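Local coordinates for mitochondrial dynamics protein MID49 (PDB 4WOY) that regulates mitochondrial organisation and fission by recruiting the dynamin-related GTPase DNM1L (Drp1) to the mitochondrial outer membrane and modulating its GTPase activity, at residues V158-K166 with E173-V181. The protein carries 1 engineered substitution. Residues are numbered along the deposited sequence; the frame is centred on the assembly and turned at random.
Sequences VASEELLLK and EFTLAVLMV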
loop_
_atom_site.group_PDB
_atom_site.type_symbol
_atom_site.label_atom_id
_atom_site.label_comp_id
_atom_site.label_asym_id
_atom_site.label_seq_id
_atom_site.Cartn_x
_atom_site.Cartn_y
_atom_site.Cartn_z
ATOM N N VAL A 158 11.977 8.737 -10.494
ATOM C CA VAL A 158 13.326 8.202 -10.262
ATOM C C VAL A 158 13.630 7.400 -8.954
ATOM O O VAL A 158 14.530 7.776 -8.189
ATOM C CB VAL A 158 14.312 9.356 -10.336
ATOM C CG1 VAL A 158 14.327 9.921 -11.748
ATOM C CG2 VAL A 158 13.908 10.448 -9.351
ATOM N N ALA A 159 12.893 6.297 -8.735
ATOM C CA ALA A 159 13.004 5.400 -7.560
ATOM C C ALA A 159 11.828 4.419 -7.519
ATOM O O ALA A 159 10.741 4.775 -7.969
ATOM C CB ALA A 159 13.056 6.189 -6.263
ATOM N N SER A 160 12.036 3.203 -6.990
ATOM C CA SER A 160 10.977 2.160 -6.940
ATOM C C SER A 160 10.290 1.923 -8.295
ATOM O O SER A 160 10.986 1.737 -9.295
ATOM C CB SER A 160 9.941 2.548 -5.885
ATOM O OG SER A 160 9.032 1.506 -5.651
ATOM N N GLU A 161 8.947 1.897 -8.336
ATOM C CA GLU A 161 8.215 1.968 -9.626
ATOM C C GLU A 161 6.924 2.802 -9.683
ATOM O O GLU A 161 5.803 2.286 -9.680
ATOM C CB GLU A 161 7.873 0.599 -10.164
ATOM C CG GLU A 161 8.907 0.126 -11.142
ATOM C CD GLU A 161 8.450 -1.095 -11.865
ATOM O OE1 GLU A 161 9.260 -1.666 -12.620
ATOM O OE2 GLU A 161 7.274 -1.489 -11.678
ATOM N N GLU A 162 7.122 4.109 -9.754
ATOM C CA GLU A 162 6.044 5.050 -9.592
ATOM C C GLU A 162 5.788 5.848 -10.865
ATOM O O GLU A 162 6.710 6.261 -11.566
ATOM C CB GLU A 162 6.366 5.935 -8.401
ATOM C CG GLU A 162 6.657 5.050 -7.192
ATOM C CD GLU A 162 6.769 5.805 -5.908
ATOM O OE1 GLU A 162 6.492 7.019 -5.907
ATOM O OE2 GLU A 162 7.141 5.180 -4.893
ATOM N N LEU A 163 4.517 6.050 -11.157
ATOM C CA LEU A 163 4.102 6.872 -12.279
ATOM C C LEU A 163 3.557 8.174 -11.720
ATOM O O LEU A 163 2.568 8.167 -10.997
ATOM C CB LEU A 163 3.031 6.147 -13.084
ATOM C CG LEU A 163 3.579 5.086 -14.038
ATOM C CD1 LEU A 163 2.432 4.340 -14.727
ATOM C CD2 LEU A 163 4.552 5.682 -15.029
ATOM N N LEU A 164 4.163 9.303 -12.062
ATOM C CA LEU A 164 3.690 10.546 -11.467
ATOM C C LEU A 164 2.739 11.238 -12.432
ATOM O O LEU A 164 3.002 11.368 -13.628
ATOM C CB LEU A 164 4.860 11.477 -11.090
ATOM C CG LEU A 164 5.769 11.089 -9.901
ATOM C CD1 LEU A 164 6.809 12.175 -9.612
ATOM C CD2 LEU A 164 4.989 10.764 -8.630
ATOM N N LEU A 165 1.607 11.667 -11.888
ATOM C CA LEU A 165 0.587 12.282 -12.695
ATOM C C LEU A 165 0.318 13.770 -12.400
ATOM O O LEU A 165 -0.152 14.138 -11.315
ATOM C CB LEU A 165 -0.697 11.482 -12.536
ATOM C CG LEU A 165 -1.687 12.114 -13.490
ATOM C CD1 LEU A 165 -1.112 11.969 -14.853
ATOM C CD2 LEU A 165 -3.061 11.514 -13.476
ATOM N N LYS A 166 0.650 14.592 -13.398
ATOM C CA LYS A 166 0.468 16.044 -13.439
ATOM C C LYS A 166 -0.477 16.422 -14.594
ATOM O O LYS A 166 -0.218 16.113 -15.747
ATOM C CB LYS A 166 1.827 16.751 -13.582
ATOM C CG LYS A 166 1.873 18.225 -13.213
ATOM C CD LYS A 166 1.697 18.541 -11.745
ATOM C CE LYS A 166 1.843 20.056 -11.559
ATOM N NZ LYS A 166 1.420 20.602 -10.232
ATOM N N GLU A 173 -3.015 16.328 -8.154
ATOM C CA GLU A 173 -1.725 15.710 -8.442
ATOM C C GLU A 173 -1.788 14.336 -7.859
ATOM O O GLU A 173 -2.303 14.212 -6.753
ATOM C CB GLU A 173 -0.580 16.473 -7.793
ATOM C CG GLU A 173 -0.071 17.658 -8.551
ATOM C CD GLU A 173 0.918 18.470 -7.728
ATOM O OE1 GLU A 173 0.914 18.325 -6.487
ATOM O OE2 GLU A 173 1.675 19.275 -8.309
ATOM N N PHE A 174 -1.261 13.310 -8.523
ATOM C CA PHE A 174 -1.071 12.052 -7.797
ATOM C C PHE A 174 -0.117 11.030 -8.404
ATOM O O PHE A 174 0.380 11.184 -9.515
ATOM C CB PHE A 174 -2.414 11.368 -7.547
ATOM C CG PHE A 174 -3.107 10.910 -8.776
ATOM C CD1 PHE A 174 -3.946 11.759 -9.467
ATOM C CD2 PHE A 174 -2.948 9.612 -9.229
ATOM C CE1 PHE A 174 -4.611 11.337 -10.589
ATOM C CE2 PHE A 174 -3.604 9.181 -10.367
ATOM C CZ PHE A 174 -4.444 10.045 -11.038
ATOM N N THR A 175 0.115 9.968 -7.637
ATOM C CA THR A 175 1.077 8.948 -7.982
ATOM C C THR A 175 0.437 7.579 -8.177
ATOM O O THR A 175 -0.392 7.158 -7.384
ATOM C CB THR A 175 2.131 8.848 -6.902
ATOM O OG1 THR A 175 2.729 10.134 -6.729
ATOM C CG2 THR A 175 3.203 7.840 -7.286
ATOM N N LEU A 176 0.814 6.898 -9.253
ATOM C CA LEU A 176 0.388 5.532 -9.473
ATOM C C LEU A 176 1.540 4.597 -9.104
ATOM O O LEU A 176 2.683 4.789 -9.543
ATOM C CB LEU A 176 -0.039 5.302 -10.922
ATOM C CG LEU A 176 -1.400 5.851 -11.359
ATOM C CD1 LEU A 176 -1.441 5.974 -12.879
ATOM C CD2 LEU A 176 -2.559 4.986 -10.879
ATOM N N ALA A 177 1.259 3.616 -8.258
ATOM C CA ALA A 177 2.258 2.583 -7.986
ATOM C C ALA A 177 1.923 1.378 -8.838
ATOM O O ALA A 177 0.881 0.736 -8.639
ATOM C CB ALA A 177 2.303 2.217 -6.504
ATOM N N VAL A 178 2.778 1.076 -9.811
ATOM C CA VAL A 178 2.534 -0.074 -10.669
ATOM C C VAL A 178 3.002 -1.317 -9.939
ATOM O O VAL A 178 4.198 -1.477 -9.682
ATOM C CB VAL A 178 3.253 0.034 -12.004
ATOM C CG1 VAL A 178 2.894 -1.148 -12.869
ATOM C CG2 VAL A 178 2.898 1.343 -12.690
ATOM N N LEU A 179 2.048 -2.179 -9.581
ATOM C CA LEU A 179 2.350 -3.336 -8.750
ATOM C C LEU A 179 2.086 -4.648 -9.453
ATOM O O LEU A 179 0.925 -5.016 -9.674
ATOM C CB LEU A 179 1.535 -3.287 -7.463
ATOM C CG LEU A 179 1.704 -2.038 -6.607
ATOM C CD1 LEU A 179 0.553 -1.952 -5.612
ATOM C CD2 LEU A 179 3.062 -2.045 -5.877
ATOM N N MET A 180 3.158 -5.370 -9.781
ATOM C CA MET A 180 2.997 -6.748 -10.290
ATOM C C MET A 180 2.726 -7.671 -9.103
ATOM O O MET A 180 3.488 -7.684 -8.138
ATOM C CB MET A 180 4.227 -7.218 -11.077
ATOM C CG MET A 180 4.346 -6.599 -12.487
ATOM S SD MET A 180 5.895 -6.965 -13.329
ATOM C CE MET A 180 7.111 -6.272 -12.210
ATOM N N VAL A 181 1.629 -8.411 -9.144
ATOM C CA VAL A 181 1.198 -9.126 -7.960
ATOM C C VAL A 181 0.870 -10.587 -8.242
ATOM O O VAL A 181 0.503 -10.943 -9.373
ATOM C CB VAL A 181 -0.013 -8.419 -7.309
ATOM C CG1 VAL A 181 0.333 -6.959 -6.977
ATOM C CG2 VAL A 181 -1.235 -8.463 -8.217
#
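Leu-163 and Leu-176 form a hydrogen-bonded antiparallel pair. Leu-163 N reaches Leu-176 O at 2.7 Å and Leu-176 N returns to Leu-163 O at 2.8 Å. Leu-165 and Phe-174 make the next such pair, with Leu-165 N 2.7 Å from Phe-174 O. A longer bond, Val-178 N to Glu-161 O at 3.3 Å, ties strand 173-181 to the residue just before strand 162-166.

Leu-165 and Phe-174 run side by side. Leu-165 CB lies over the middle of the Phe-174 ring, 4.2 Å from its centroid, in a CH-pi contact. Phe-174 CG sits between its own backbone N and carbonyl carbon (chi1 66°), which brings the ring beneath the leucine. On this same face Leu-163 CB meets Leu-176 CB at 3.8 Å. Leu-163 CD1 also touches Val-178 CG2 at 3.7 Å. Helix 18-42 covers this face, with Leu-27 and Ile-31 on Leu-165 and Ala-28 and Ile-31 on Leu-176.

The other face is more polar. Thr-175 CG2 touches both Leu-164 CD2 and Glu-162 OE1. At the end next to the connecting loop, Lys-166 NZ and Glu-173 OE2 form a salt bridge, modelled too short for its exact geometry to be trusted.

Strand 153-156 flanks the pair at 162-166, and strand 69-74 runs parallel to 173-182. The contact is a beta hairpin within the mixed sheet of the nucleotidyltransferase-like domain.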